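PDB 1KJN: MTH0777 from Methanothermobacter thermautotrophicus, which is of unknown function, a member of the DUF1890 family whose chain folds as a Rossmann-like parallel sheet flanked by helices on both faces. Local coordinates for residues Leu107-Arg113 / Glu132-Ala138; Asn72-Glu76 / Phe98-Leu102; Arg38-Asn44 / Thr61-Leu67; Ala92-Val96 / Ile125-Leu129; Tyr27-Leu32 / Ile149-Met153. All coordinates share one frame; numbering follows the deposited sequence.

Contact 1: Leu107-Arg113 / Glu132-Ala138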
# COMPACT_ATOMS: atom_id res chain seq x y z
N LEU A 107 10.20 -11.31 15.10
CA LEU A 107 10.89 -10.80 13.93
C LEU A 107 10.77 -9.30 13.78
O LEU A 107 9.66 -8.75 13.80
CB LEU A 107 10.36 -11.48 12.66
CG LEU A 107 10.88 -10.90 11.33
CD1 LEU A 107 12.38 -11.11 11.22
CD2 LEU A 107 10.15 -11.52 10.15
N ALA A 108 11.91 -8.65 13.63
CA ALA A 108 11.94 -7.21 13.44
C ALA A 108 12.32 -6.95 12.00
O ALA A 108 13.29 -7.52 11.50
CB ALA A 108 12.95 -6.59 14.34
N ILE A 109 11.54 -6.10 11.32
CA ILE A 109 11.80 -5.74 9.93
C ILE A 109 12.10 -4.23 9.98
O ILE A 109 11.20 -3.39 10.16
CB ILE A 109 10.59 -6.08 9.03
CG1 ILE A 109 10.45 -7.60 8.94
CG2 ILE A 109 10.75 -5.46 7.63
CD1 ILE A 109 9.19 -8.10 8.25
N ILE A 110 13.39 -3.93 9.95
CA ILE A 110 13.90 -2.58 10.06
C ILE A 110 14.22 -1.95 8.72
O ILE A 110 14.92 -2.54 7.91
CB ILE A 110 15.15 -2.58 10.96
CG1 ILE A 110 14.77 -3.15 12.34
CG2 ILE A 110 15.77 -1.18 11.02
CD1 ILE A 110 15.92 -3.30 13.31
N PHE A 111 13.73 -0.73 8.52
CA PHE A 111 13.96 -0.04 7.26
C PHE A 111 13.98 1.47 7.35
O PHE A 111 13.23 2.08 8.11
CB PHE A 111 12.94 -0.49 6.21
CG PHE A 111 11.52 -0.15 6.55
CD1 PHE A 111 10.82 -0.89 7.51
CD2 PHE A 111 10.89 0.93 5.94
CE1 PHE A 111 9.51 -0.56 7.86
CE2 PHE A 111 9.58 1.27 6.27
CZ PHE A 111 8.89 0.52 7.24
N ASP A 112 14.85 2.05 6.53
CA ASP A 112 15.03 3.49 6.40
C ASP A 112 16.07 3.64 5.29
O ASP A 112 16.85 2.71 5.04
CB ASP A 112 15.54 4.09 7.72
CG ASP A 112 15.52 5.61 7.71
OD1 ASP A 112 14.54 6.19 8.22
OD2 ASP A 112 16.46 6.22 7.19
N ARG A 113 16.08 4.77 4.59
CA ARG A 113 17.07 4.96 3.53
C ARG A 113 18.45 5.31 4.06
O ARG A 113 19.46 5.08 3.40
CB ARG A 113 16.59 6.01 2.53
CG ARG A 113 15.56 5.47 1.56
CD ARG A 113 16.12 4.33 0.69
NE ARG A 113 17.09 4.83 -0.29
CZ ARG A 113 17.70 4.07 -1.19
NH1 ARG A 113 17.47 2.76 -1.26
NH2 ARG A 113 18.55 4.63 -2.04
N GLU A 132 14.92 -12.17 15.56
CA GLU A 132 15.58 -12.32 14.28
C GLU A 132 15.36 -10.96 13.60
O GLU A 132 14.28 -10.36 13.71
CB GLU A 132 14.91 -13.44 13.48
CG GLU A 132 15.87 -14.25 12.62
CD GLU A 132 16.64 -15.28 13.43
OE1 GLU A 132 16.00 -16.17 14.05
OE2 GLU A 132 17.88 -15.21 13.44
N ILE A 133 16.38 -10.47 12.90
CA ILE A 133 16.32 -9.17 12.25
C ILE A 133 16.50 -9.14 10.73
O ILE A 133 17.40 -9.78 10.17
CB ILE A 133 17.40 -8.24 12.86
CG1 ILE A 133 17.17 -8.08 14.37
CG2 ILE A 133 17.40 -6.88 12.16
CD1 ILE A 133 18.29 -7.36 15.10
N ILE A 134 15.61 -8.40 10.06
CA ILE A 134 15.69 -8.19 8.62
C ILE A 134 15.81 -6.68 8.48
O ILE A 134 14.94 -5.94 8.97
CB ILE A 134 14.42 -8.64 7.86
CG1 ILE A 134 14.39 -10.16 7.76
CG2 ILE A 134 14.41 -8.06 6.44
CD1 ILE A 134 13.11 -10.68 7.14
N ALA A 135 16.89 -6.22 7.87
CA ALA A 135 17.08 -4.79 7.71
C ALA A 135 17.47 -4.41 6.28
O ALA A 135 18.16 -5.17 5.59
CB ALA A 135 18.11 -4.28 8.69
N ALA A 136 16.99 -3.25 5.83
CA ALA A 136 17.30 -2.77 4.48
C ALA A 136 17.02 -1.28 4.30
O ALA A 136 16.10 -0.71 4.91
CB ALA A 136 16.55 -3.59 3.44
N ARG A 137 17.84 -0.65 3.46
CA ARG A 137 17.70 0.76 3.13
C ARG A 137 16.65 0.84 2.02
O ARG A 137 16.96 0.74 0.84
CB ARG A 137 19.04 1.31 2.63
CG ARG A 137 20.14 1.39 3.70
CD ARG A 137 21.55 1.63 3.10
NE ARG A 137 22.07 0.43 2.43
CZ ARG A 137 22.38 0.35 1.14
NH1 ARG A 137 22.24 1.40 0.34
NH2 ARG A 137 22.80 -0.81 0.64
N ALA A 138 15.39 0.99 2.41
CA ALA A 138 14.32 1.06 1.42
C ALA A 138 13.24 2.06 1.79
O ALA A 138 12.82 2.14 2.95
CB ALA A 138 13.68 -0.34 1.23
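A108 bonds to strand 132-136 through both ends of its backbone: A108 N donates to E132 O at 2.9 Å with an N-H...O angle of 172°, and A108 O accepts from I134 N at 2.9 Å. I110 repeats the step, with I110 N to I134 O at 2.7 Å and A136 N to I110 O at 3.0 Å. Such bonding to the residues flanking each partner is the evidence for a parallel ladder, and the strand axes diverge by only 15°. The ladder weakens at D112 N, whose bond to A136 O is weak. Beyond it, the R113 chain bends twice and NH1 donates a hydrogen bond to R137 O at 3.0 Å, from above the carbonyl plane and not along a lone pair.

On one face I110 CD1 meets I133 CG2 at 4.0 Å, the two side chains crossing obliquely, and I110 CB lies against A135 CB. L121 and M126 of helix 115-128 cover this side. On the other face L107 has CG opposite its backbone nitrogen (chi1 172°), which carries CD1 to I134 CG1 at 4.1 Å; F152 of helix 143-153 packs over L107. The F111 ring turns an edge to A138 O. D112 OD2 takes D114 N, just before helix 115-128. Together strand 105-111, that helix and strand 132-136 form a beta-alpha-beta unit, the closing edge of a Rossmann-like sheet in the order 3-2-1-4-5-6.

Contact 2: Asn72-Glu76 / Phe98-Leu102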
# COMPACT_ATOMS: atom_id res chain seq x y z
N ASN A 72 -3.88 -3.70 25.60
CA ASN A 72 -4.75 -3.86 26.74
C ASN A 72 -5.38 -5.23 26.87
O ASN A 72 -5.89 -5.57 27.93
CB ASN A 72 -5.83 -2.79 26.69
CG ASN A 72 -6.14 -2.22 28.05
OD1 ASN A 72 -7.20 -2.49 28.63
ND2 ASN A 72 -5.19 -1.45 28.59
N GLU A 73 -5.34 -6.04 25.82
CA GLU A 73 -5.95 -7.36 25.84
C GLU A 73 -4.95 -8.51 25.75
O GLU A 73 -5.27 -9.65 26.04
CB GLU A 73 -6.94 -7.47 24.68
CG GLU A 73 -8.40 -7.74 25.07
CD GLU A 73 -8.99 -6.66 25.95
OE1 GLU A 73 -8.86 -5.46 25.62
OE2 GLU A 73 -9.60 -7.02 26.99
N LEU A 74 -3.72 -8.20 25.35
CA LEU A 74 -2.70 -9.21 25.15
C LEU A 74 -2.13 -9.89 26.41
O LEU A 74 -1.94 -9.25 27.44
CB LEU A 74 -1.56 -8.59 24.33
CG LEU A 74 -0.66 -9.47 23.47
CD1 LEU A 74 -1.46 -10.04 22.30
CD2 LEU A 74 0.52 -8.65 22.96
N ALA A 75 -1.89 -11.20 26.30
CA ALA A 75 -1.28 -11.98 27.37
C ALA A 75 -0.39 -13.03 26.73
O ALA A 75 -0.62 -13.43 25.57
CB ALA A 75 -2.35 -12.65 28.21
N GLU A 76 0.60 -13.50 27.47
CA GLU A 76 1.53 -14.52 26.97
C GLU A 76 0.74 -15.74 26.50
O GLU A 76 -0.26 -16.12 27.12
CB GLU A 76 2.55 -14.92 28.06
CG GLU A 76 3.49 -16.08 27.63
CD GLU A 76 4.82 -16.14 28.40
OE1 GLU A 76 5.21 -15.15 29.05
OE2 GLU A 76 5.50 -17.19 28.32
N PHE A 98 5.49 -5.42 22.98
CA PHE A 98 4.75 -6.59 22.55
C PHE A 98 5.54 -7.88 22.75
O PHE A 98 4.98 -8.92 23.06
CB PHE A 98 4.32 -6.46 21.09
CG PHE A 98 3.12 -5.57 20.88
CD1 PHE A 98 1.86 -5.95 21.32
CD2 PHE A 98 3.25 -4.35 20.20
CE1 PHE A 98 0.75 -5.14 21.09
CE2 PHE A 98 2.14 -3.54 19.97
CZ PHE A 98 0.89 -3.93 20.40
N ALA A 99 6.85 -7.80 22.55
CA ALA A 99 7.70 -8.97 22.70
C ALA A 99 7.83 -9.41 24.15
O ALA A 99 7.87 -10.60 24.42
CB ALA A 99 9.07 -8.72 22.08
N GLY A 100 7.86 -8.45 25.07
CA GLY A 100 7.99 -8.76 26.49
C GLY A 100 6.77 -9.50 27.01
O GLY A 100 6.88 -10.38 27.86
N ILE A 101 5.62 -9.16 26.44
CA ILE A 101 4.36 -9.78 26.80
C ILE A 101 4.19 -11.17 26.18
O ILE A 101 3.78 -12.12 26.86
CB ILE A 101 3.19 -8.90 26.34
CG1 ILE A 101 3.17 -7.59 27.12
CG2 ILE A 101 1.86 -9.69 26.43
CD1 ILE A 101 2.15 -6.57 26.59
N LEU A 102 4.50 -11.29 24.89
CA LEU A 102 4.33 -12.56 24.18
C LEU A 102 5.42 -13.61 24.39
O LEU A 102 5.13 -14.81 24.30
CB LEU A 102 4.08 -12.32 22.70
CG LEU A 102 2.71 -11.73 22.41
CD1 LEU A 102 2.64 -11.19 20.97
CD2 LEU A 102 1.63 -12.76 22.69
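Where the two backbones come together, E76 CA lies 4.4 Å from L102 CA, at the last turn of helix 89-102. The other segment has by then left its weakly bonded helix: L74 and A75 take extended backbone angles (psi 141° and 156°), so the chain passes across the helix end without joining it. L102 N still bonds to F98 O at 3.0 Å, keeping the final turn regular, and no hydrogen bond links the two segments.

The side-chain contact centres on one methyl. With L74 CG placed beside its carbonyl carbon (chi1 -154°), CD2 descends among three residues of the helix: it meets F98 CD1 at 3.4 Å, in the plane of the ring and at its edge, then L102 CG at 3.8 Å and I101 CG2 at 3.9 Å. L74 crosses both F98 and L102 at about a right angle. In the Rossmann-like fold this joins the exit of helix 67-73 to the C-terminal end of helix 89-102, two helices on the same face of the sheet. F98 reaches inward to L10 and V12 of strand 8-12 and to L82 of strand 81-86, while C70 and I71 pack against its ring from helix 67-73.

Farther along the segment, A75 O rests on L102 CD2 at 3.7 Å. E76 CB comes to 3.3 Å from I101 O, and its extended chain carries OE2 on to a hydrogen bond with N103 ND2.

Contact 3: Arg38-Asn44 / Thr61-Leu67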
# COMPACT_ATOMS: atom_id res chain seq x y z
N ARG A 38 -3.06 -17.70 11.49
CA ARG A 38 -4.19 -16.78 11.47
C ARG A 38 -3.42 -15.49 11.81
O ARG A 38 -2.66 -15.48 12.78
CB ARG A 38 -5.19 -17.11 12.57
CG ARG A 38 -6.58 -16.62 12.27
CD ARG A 38 -7.50 -16.85 13.44
NE ARG A 38 -7.65 -15.64 14.24
CZ ARG A 38 -8.51 -14.66 13.94
NH1 ARG A 38 -9.30 -14.78 12.88
NH2 ARG A 38 -8.54 -13.57 14.68
N VAL A 39 -3.53 -14.45 11.00
CA VAL A 39 -2.77 -13.24 11.27
C VAL A 39 -3.55 -12.04 11.74
O VAL A 39 -4.47 -11.58 11.06
CB VAL A 39 -1.97 -12.75 10.02
CG1 VAL A 39 -1.03 -11.60 10.42
CG2 VAL A 39 -1.18 -13.89 9.40
N THR A 40 -3.11 -11.49 12.85
CA THR A 40 -3.73 -10.29 13.39
C THR A 40 -2.78 -9.13 13.14
O THR A 40 -1.59 -9.22 13.42
CB THR A 40 -3.98 -10.42 14.90
OG1 THR A 40 -4.99 -11.41 15.14
CG2 THR A 40 -4.43 -9.07 15.49
N VAL A 41 -3.31 -8.04 12.60
CA VAL A 41 -2.51 -6.84 12.34
C VAL A 41 -2.91 -5.78 13.38
O VAL A 41 -4.11 -5.55 13.62
CB VAL A 41 -2.78 -6.27 10.92
CG1 VAL A 41 -2.01 -4.97 10.73
CG2 VAL A 41 -2.38 -7.29 9.84
N THR A 42 -1.92 -5.13 13.97
CA THR A 42 -2.21 -4.09 14.96
C THR A 42 -1.35 -2.86 14.65
O THR A 42 -0.16 -2.99 14.37
CB THR A 42 -1.96 -4.58 16.42
OG1 THR A 42 -2.34 -3.55 17.34
CG2 THR A 42 -0.49 -4.96 16.64
N ALA A 43 -1.98 -1.68 14.67
CA ALA A 43 -1.29 -0.44 14.35
C ALA A 43 -2.18 0.78 14.65
O ALA A 43 -3.29 0.63 15.20
CB ALA A 43 -0.90 -0.43 12.88
N ASN A 44 -1.68 1.97 14.31
CA ASN A 44 -2.39 3.23 14.53
C ASN A 44 -3.51 3.37 13.50
O ASN A 44 -3.50 2.69 12.49
CB ASN A 44 -1.41 4.45 14.56
CG ASN A 44 -0.93 4.92 13.16
OD1 ASN A 44 -1.27 4.33 12.13
ND2 ASN A 44 -0.14 6.01 13.13
N THR A 61 -5.34 -10.82 5.51
CA THR A 61 -5.20 -10.71 6.96
C THR A 61 -6.49 -11.25 7.56
O THR A 61 -7.51 -11.32 6.88
CB THR A 61 -5.03 -9.25 7.45
OG1 THR A 61 -6.22 -8.51 7.16
CG2 THR A 61 -3.82 -8.58 6.78
N ASP A 62 -6.46 -11.61 8.84
CA ASP A 62 -7.64 -12.18 9.46
C ASP A 62 -8.35 -11.27 10.45
O ASP A 62 -9.58 -11.27 10.55
CB ASP A 62 -7.26 -13.50 10.13
CG ASP A 62 -6.64 -14.46 9.14
OD1 ASP A 62 -7.37 -14.90 8.23
OD2 ASP A 62 -5.43 -14.74 9.23
N GLU A 63 -7.56 -10.48 11.15
CA GLU A 63 -8.09 -9.59 12.16
C GLU A 63 -7.22 -8.35 12.25
O GLU A 63 -6.04 -8.37 11.88
CB GLU A 63 -8.10 -10.35 13.49
CG GLU A 63 -8.78 -9.63 14.64
CD GLU A 63 -8.69 -10.36 15.97
OE1 GLU A 63 -9.45 -10.00 16.89
OE2 GLU A 63 -7.83 -11.28 16.11
N MSE A 64 -7.81 -7.27 12.75
CA MSE A 64 -7.10 -6.02 12.94
C MSE A 64 -7.58 -5.34 14.20
O MSE A 64 -8.78 -5.26 14.43
CB MSE A 64 -7.30 -5.11 11.74
CG MSE A 64 -6.37 -5.44 10.61
SE MSE A 64 -6.59 -4.13 9.29
CE MSE A 64 -8.35 -4.68 8.76
N VAL A 65 -6.64 -4.83 15.00
CA VAL A 65 -6.94 -4.18 16.27
C VAL A 65 -6.01 -2.99 16.49
O VAL A 65 -4.83 -3.06 16.15
CB VAL A 65 -6.66 -5.14 17.45
CG1 VAL A 65 -7.29 -4.62 18.73
CG2 VAL A 65 -7.15 -6.54 17.15
N ASP A 66 -6.53 -1.92 17.09
CA ASP A 66 -5.74 -0.73 17.40
C ASP A 66 -4.61 -1.06 18.40
O ASP A 66 -4.75 -1.95 19.24
CB ASP A 66 -6.69 0.37 17.93
CG ASP A 66 -6.03 1.30 18.92
OD1 ASP A 66 -6.18 1.05 20.13
OD2 ASP A 66 -5.36 2.27 18.49
N LEU A 67 -3.48 -0.36 18.28
CA LEU A 67 -2.33 -0.62 19.16
C LEU A 67 -2.63 -0.69 20.65
O LEU A 67 -2.30 -1.67 21.30
CB LEU A 67 -1.23 0.41 18.94
CG LEU A 67 -0.40 0.32 17.66
CD1 LEU A 67 0.34 1.62 17.44
CD2 LEU A 67 0.55 -0.84 17.75
O HOH W 1 -10.62 -12.18 13.59
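The R38 guanidinium has D62 CB over one face, 3.7 Å from NH1, and E63 OE2 near its plane at the edge, where NH2 makes a 2.8 Å salt bridge. The two charged groups are not coplanar: the carboxylate of E63 is turned 55° from the guanidinium. A water near the guanidinium plane, on the NH1 side, accepts from R38 NH2 and donates weakly to D62 O. D62 itself turns back on the strand, OD2 using its anti lone pair to take V39 N at 2.6 Å, while OD1 forms a salt bridge with K33.

V39 O receives two donors, D62 N and E63 N. Regular parallel pairing follows, with V41 N to E63 O at 2.8 Å and V65 N to V41 O at 3.0 Å. Helix 45-54 connects the two strands in a beta-alpha-beta unit at one edge of the Rossmann-like sheet, beside strand 8-12.

T42 OG1, which chi1 (-177°) sets trans to N, donates to V65 O at 2.8 Å from above the carbonyl plane. On the other face V41 CG2 touches T61 CG2 at 3.6 Å, and V41 CB meets CG of selenomethionine M64. N44 and D66 N-cap the helices that follow, bonding to A47 N and S69 N.

Contact 4: Ala92-Val96 / Ile125-Leu129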
# COMPACT_ATOMS: atom_id res chain seq x y z
N ALA A 92 10.06 0.79 17.30
CA ALA A 92 10.91 -0.18 18.00
C ALA A 92 10.45 -0.37 19.45
O ALA A 92 10.37 -1.50 19.93
CB ALA A 92 12.38 0.21 17.95
N ALA A 93 10.05 0.71 20.12
CA ALA A 93 9.58 0.59 21.51
C ALA A 93 8.32 -0.27 21.57
O ALA A 93 8.19 -1.09 22.46
CB ALA A 93 9.33 1.98 22.14
N TYR A 94 7.40 -0.08 20.63
CA TYR A 94 6.18 -0.89 20.63
C TYR A 94 6.52 -2.37 20.47
O TYR A 94 5.97 -3.21 21.18
CB TYR A 94 5.23 -0.45 19.52
CG TYR A 94 4.16 0.52 19.98
CD1 TYR A 94 4.12 1.83 19.51
CD2 TYR A 94 3.21 0.14 20.92
CE1 TYR A 94 3.15 2.73 19.96
CE2 TYR A 94 2.23 1.03 21.37
CZ TYR A 94 2.21 2.32 20.89
OH TYR A 94 1.26 3.20 21.35
N LEU A 95 7.43 -2.68 19.55
CA LEU A 95 7.82 -4.07 19.32
C LEU A 95 8.41 -4.66 20.60
O LEU A 95 8.14 -5.81 20.93
CB LEU A 95 8.84 -4.18 18.17
CG LEU A 95 9.33 -5.62 17.90
CD1 LEU A 95 8.12 -6.52 17.62
CD2 LEU A 95 10.34 -5.67 16.76
N VAL A 96 9.19 -3.86 21.33
CA VAL A 96 9.81 -4.32 22.58
C VAL A 96 8.71 -4.68 23.57
O VAL A 96 8.72 -5.77 24.15
CB VAL A 96 10.73 -3.21 23.19
CG1 VAL A 96 11.22 -3.63 24.61
CG2 VAL A 96 11.94 -2.98 22.29
N ILE A 125 17.36 -2.97 18.79
CA ILE A 125 16.64 -4.24 18.85
C ILE A 125 17.54 -5.36 19.38
O ILE A 125 17.08 -6.21 20.15
CB ILE A 125 16.09 -4.64 17.45
CG1 ILE A 125 15.03 -3.63 16.98
CG2 ILE A 125 15.53 -6.06 17.49
CD1 ILE A 125 13.75 -3.58 17.85
N MSE A 126 18.82 -5.35 19.00
CA MSE A 126 19.79 -6.36 19.45
C MSE A 126 20.06 -6.29 20.96
O MSE A 126 20.17 -7.32 21.62
CB MSE A 126 21.12 -6.19 18.73
CG MSE A 126 21.07 -6.43 17.24
SE MSE A 126 22.83 -6.54 16.47
CE MSE A 126 22.84 -8.43 16.13
N GLU A 127 20.18 -5.07 21.47
CA GLU A 127 20.46 -4.83 22.88
C GLU A 127 19.24 -5.04 23.78
O GLU A 127 19.38 -5.30 24.98
CB GLU A 127 21.01 -3.41 23.07
CG GLU A 127 22.42 -3.22 22.55
CD GLU A 127 22.66 -1.86 21.91
OE1 GLU A 127 22.10 -0.84 22.37
OE2 GLU A 127 23.44 -1.81 20.92
N THR A 128 18.05 -4.94 23.20
CA THR A 128 16.82 -5.08 23.97
C THR A 128 16.05 -6.38 23.76
O THR A 128 15.36 -6.86 24.68
CB THR A 128 15.84 -3.90 23.67
OG1 THR A 128 15.52 -3.90 22.27
CG2 THR A 128 16.48 -2.56 24.03
N LEU A 129 16.17 -6.97 22.58
CA LEU A 129 15.43 -8.18 22.27
C LEU A 129 16.18 -9.40 21.79
O LEU A 129 17.34 -9.34 21.37
CB LEU A 129 14.35 -7.88 21.23
CG LEU A 129 13.14 -7.02 21.59
CD1 LEU A 129 12.17 -7.00 20.41
CD2 LEU A 129 12.46 -7.58 22.83
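I125 O, in the last turn of helix 115-128, receives two backbone donors: L129 N at 2.7 Å and, weakly, T128 N at 3.4 Å. The stronger bond still closes a helical turn although L129 has itself left helical backbone angles (psi 166°). It therefore fixes I125 and L129 one turn apart, and both reach helix 89-102 with the ends of their side chains. There V96 N bonds to A92 O at 3.0 Å, giving A92 and V96 the same one-turn spacing.

Across the contact A92 is nearest I125 and V96 nearest L129 by CA position. I125 bends at its second torsion (chi2 -64°), which brings CD1 against two partners, A92 CB at 4.0 Å and L95 CD2 at 4.1 Å; the L95 and I125 side chains cross at about a right angle. L129 CD1 reaches L95 CG at 4.0 Å and lies close to V96 CA as well. L95 thus touches both residues of the opposing turn, through different carbons. At the outer side V96 CG2 meets T128 OG1 at 3.7 Å, a methyl against a hydroxyl whose polar bond goes to E124 O within its own helix.

Beneath the two helices, L95 and I125 both rest on A108 of strand 105-111, L95 also touches V86 of strand 81-86, and I125 packs on I133 of strand 132-136. No hydrogen bond passes between the segments. The polar bonds stay inside each helix, and what holds the pair together is mostly contact among aliphatic carbons, so shape and exclusion of water, not directed bonds, probably set how the two helices sit.

Contact 5: Tyr27-Leu32 / Ile149-Met153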
# COMPACT_ATOMS: atom_id res chain seq x y z
N TYR A 27 2.03 -8.36 2.34
CA TYR A 27 2.80 -9.42 1.70
C TYR A 27 3.27 -10.46 2.73
O TYR A 27 3.15 -11.66 2.52
CB TYR A 27 4.02 -8.85 0.97
CG TYR A 27 4.82 -9.90 0.22
CD1 TYR A 27 5.96 -10.49 0.80
CD2 TYR A 27 4.42 -10.34 -1.04
CE1 TYR A 27 6.68 -11.50 0.12
CE2 TYR A 27 5.14 -11.34 -1.73
CZ TYR A 27 6.26 -11.91 -1.15
OH TYR A 27 6.97 -12.86 -1.84
N THR A 28 3.79 -9.97 3.85
CA THR A 28 4.28 -10.83 4.92
C THR A 28 3.11 -11.61 5.55
O THR A 28 3.24 -12.80 5.79
CB THR A 28 4.99 -10.01 6.00
OG1 THR A 28 5.97 -9.18 5.36
CG2 THR A 28 5.71 -10.93 7.03
N SER A 29 1.97 -10.94 5.75
CA SER A 29 0.80 -11.61 6.34
C SER A 29 0.30 -12.74 5.44
O SER A 29 -0.13 -13.80 5.92
CB SER A 29 -0.32 -10.62 6.61
OG SER A 29 -1.49 -11.29 7.07
N HIS A 30 0.35 -12.51 4.14
CA HIS A 30 -0.05 -13.52 3.19
C HIS A 30 0.92 -14.69 3.29
O HIS A 30 0.50 -15.83 3.19
CB HIS A 30 -0.04 -12.97 1.77
CG HIS A 30 -0.27 -14.02 0.73
ND1 HIS A 30 0.71 -14.43 -0.14
CD2 HIS A 30 -1.39 -14.71 0.39
CE1 HIS A 30 0.22 -15.33 -0.98
NE2 HIS A 30 -1.06 -15.51 -0.68
N LYS A 31 2.21 -14.40 3.45
CA LYS A 31 3.20 -15.47 3.57
C LYS A 31 2.88 -16.33 4.79
O LYS A 31 2.94 -17.56 4.72
CB LYS A 31 4.61 -14.90 3.71
CG LYS A 31 5.10 -14.18 2.48
CD LYS A 31 5.33 -15.15 1.31
CE LYS A 31 6.68 -15.83 1.41
NZ LYS A 31 6.95 -16.64 0.18
N LEU A 32 2.52 -15.67 5.89
CA LEU A 32 2.22 -16.37 7.13
C LEU A 32 0.95 -17.20 7.01
O LEU A 32 0.91 -18.33 7.52
CB LEU A 32 2.13 -15.37 8.30
CG LEU A 32 3.48 -14.76 8.71
CD1 LEU A 32 3.31 -13.67 9.76
CD2 LEU A 32 4.39 -15.85 9.24
N ILE A 149 12.54 -11.15 3.01
CA ILE A 149 11.40 -11.74 3.72
C ILE A 149 11.12 -13.12 3.13
O ILE A 149 10.81 -14.06 3.87
CB ILE A 149 10.12 -10.85 3.64
CG1 ILE A 149 10.29 -9.62 4.55
CG2 ILE A 149 8.87 -11.64 4.06
CD1 ILE A 149 9.32 -8.50 4.22
N ASP A 150 11.20 -13.25 1.81
CA ASP A 150 10.97 -14.56 1.17
C ASP A 150 11.95 -15.60 1.72
O ASP A 150 11.56 -16.74 2.00
CB ASP A 150 11.18 -14.48 -0.34
CG ASP A 150 9.97 -13.95 -1.07
OD1 ASP A 150 8.84 -14.07 -0.54
OD2 ASP A 150 10.15 -13.44 -2.18
N ARG A 151 13.21 -15.19 1.86
CA ARG A 151 14.27 -16.06 2.35
C ARG A 151 14.00 -16.52 3.78
O ARG A 151 14.06 -17.71 4.08
CB ARG A 151 15.63 -15.37 2.23
CG ARG A 151 15.99 -15.02 0.78
CD ARG A 151 17.50 -14.85 0.57
NE ARG A 151 17.87 -14.63 -0.83
CZ ARG A 151 17.50 -15.40 -1.86
NH1 ARG A 151 16.73 -16.46 -1.67
NH2 ARG A 151 17.89 -15.09 -3.09
N PHE A 152 13.69 -15.56 4.64
CA PHE A 152 13.37 -15.86 6.03
C PHE A 152 12.22 -16.86 6.08
O PHE A 152 12.27 -17.83 6.81
CB PHE A 152 12.95 -14.57 6.75
CG PHE A 152 12.42 -14.80 8.14
CD1 PHE A 152 13.27 -14.82 9.22
CD2 PHE A 152 11.06 -15.00 8.35
CE1 PHE A 152 12.80 -15.05 10.51
CE2 PHE A 152 10.57 -15.23 9.64
CZ PHE A 152 11.44 -15.26 10.72
N MSE A 153 11.19 -16.62 5.26
CA MSE A 153 10.01 -17.47 5.22
C MSE A 153 10.19 -18.89 4.68
O MSE A 153 9.42 -19.78 5.02
CB MSE A 153 8.90 -16.78 4.44
CG MSE A 153 8.32 -15.55 5.11
SE MSE A 153 7.32 -15.98 6.70
CE MSE A 153 6.97 -14.18 7.30
O HOH W 2 9.44 -17.91 0.61
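Selenomethionine M153 can be followed outward against helix 21-34. Its CB lies 3.9 Å from K31 CE, and its CG 4.0 Å from K31 CB. A bend at chi2 (-68°) then brings SE near L32 CD2. The terminal CE touches two side chains, 3.6 Å from L32 CD2 and 3.5 Å from T28 CG2, the latter tighter than a usual carbon contact.

One turn earlier the contact is polar. D150 OD1 accepts from Y27 OH at 2.6 Å through its syn lone pair; the oxygen lies in the plane of the tyrosine ring, at the edge, with the carboxylate turned 59° from that plane. The same oxygen forms a salt bridge with K31 NZ, whose hydrogen bond is weak at 3.3 Å, so a phenol and an ammonium share it, while OD2 pairs with R146 NE. The nearby positive groups would probably help keep this carboxylate ionised. A water also ties the helices, accepting from K31 NZ and donating to D150 O. Beside this network I149 CD1 touches T28 OG1 at 3.6 Å, a hydroxyl already bonded to L24 O.

The two helix segments run nearly parallel, 18° apart, on one face of the sheet. L32 and T28 rest on M11 of strand 8-12, I149 on I134 of strand 132-136, and F81 and F85 of strand 81-86 receive L32 and T28 respectively. V53 of the second subunit packs on Y27, so helix 21-34 itself takes part in the contact between subunits.

Contacts 1 and 3 belong to the same parallel sheet, their centres about 20 Å apart on opposite sides of the chain's centre, and each closes a beta-alpha-beta unit. Contacts 2 and 4 share helix 89-102 on one face and meet where A99 CB lies 3.7 Å from L129 CD2. Contact 5 lies on the other face, its nearest atoms about 11 Å from contact 4 and about 12 Å from contact 2. Contact 1 touches both layers, I110 CD1 packing on I125 CG1 at 3.8 Å and I134 CD1 on F152 CB at 3.9 Å. Contact 3 does likewise through L67 with F98 and V39 with S29. No active site is established.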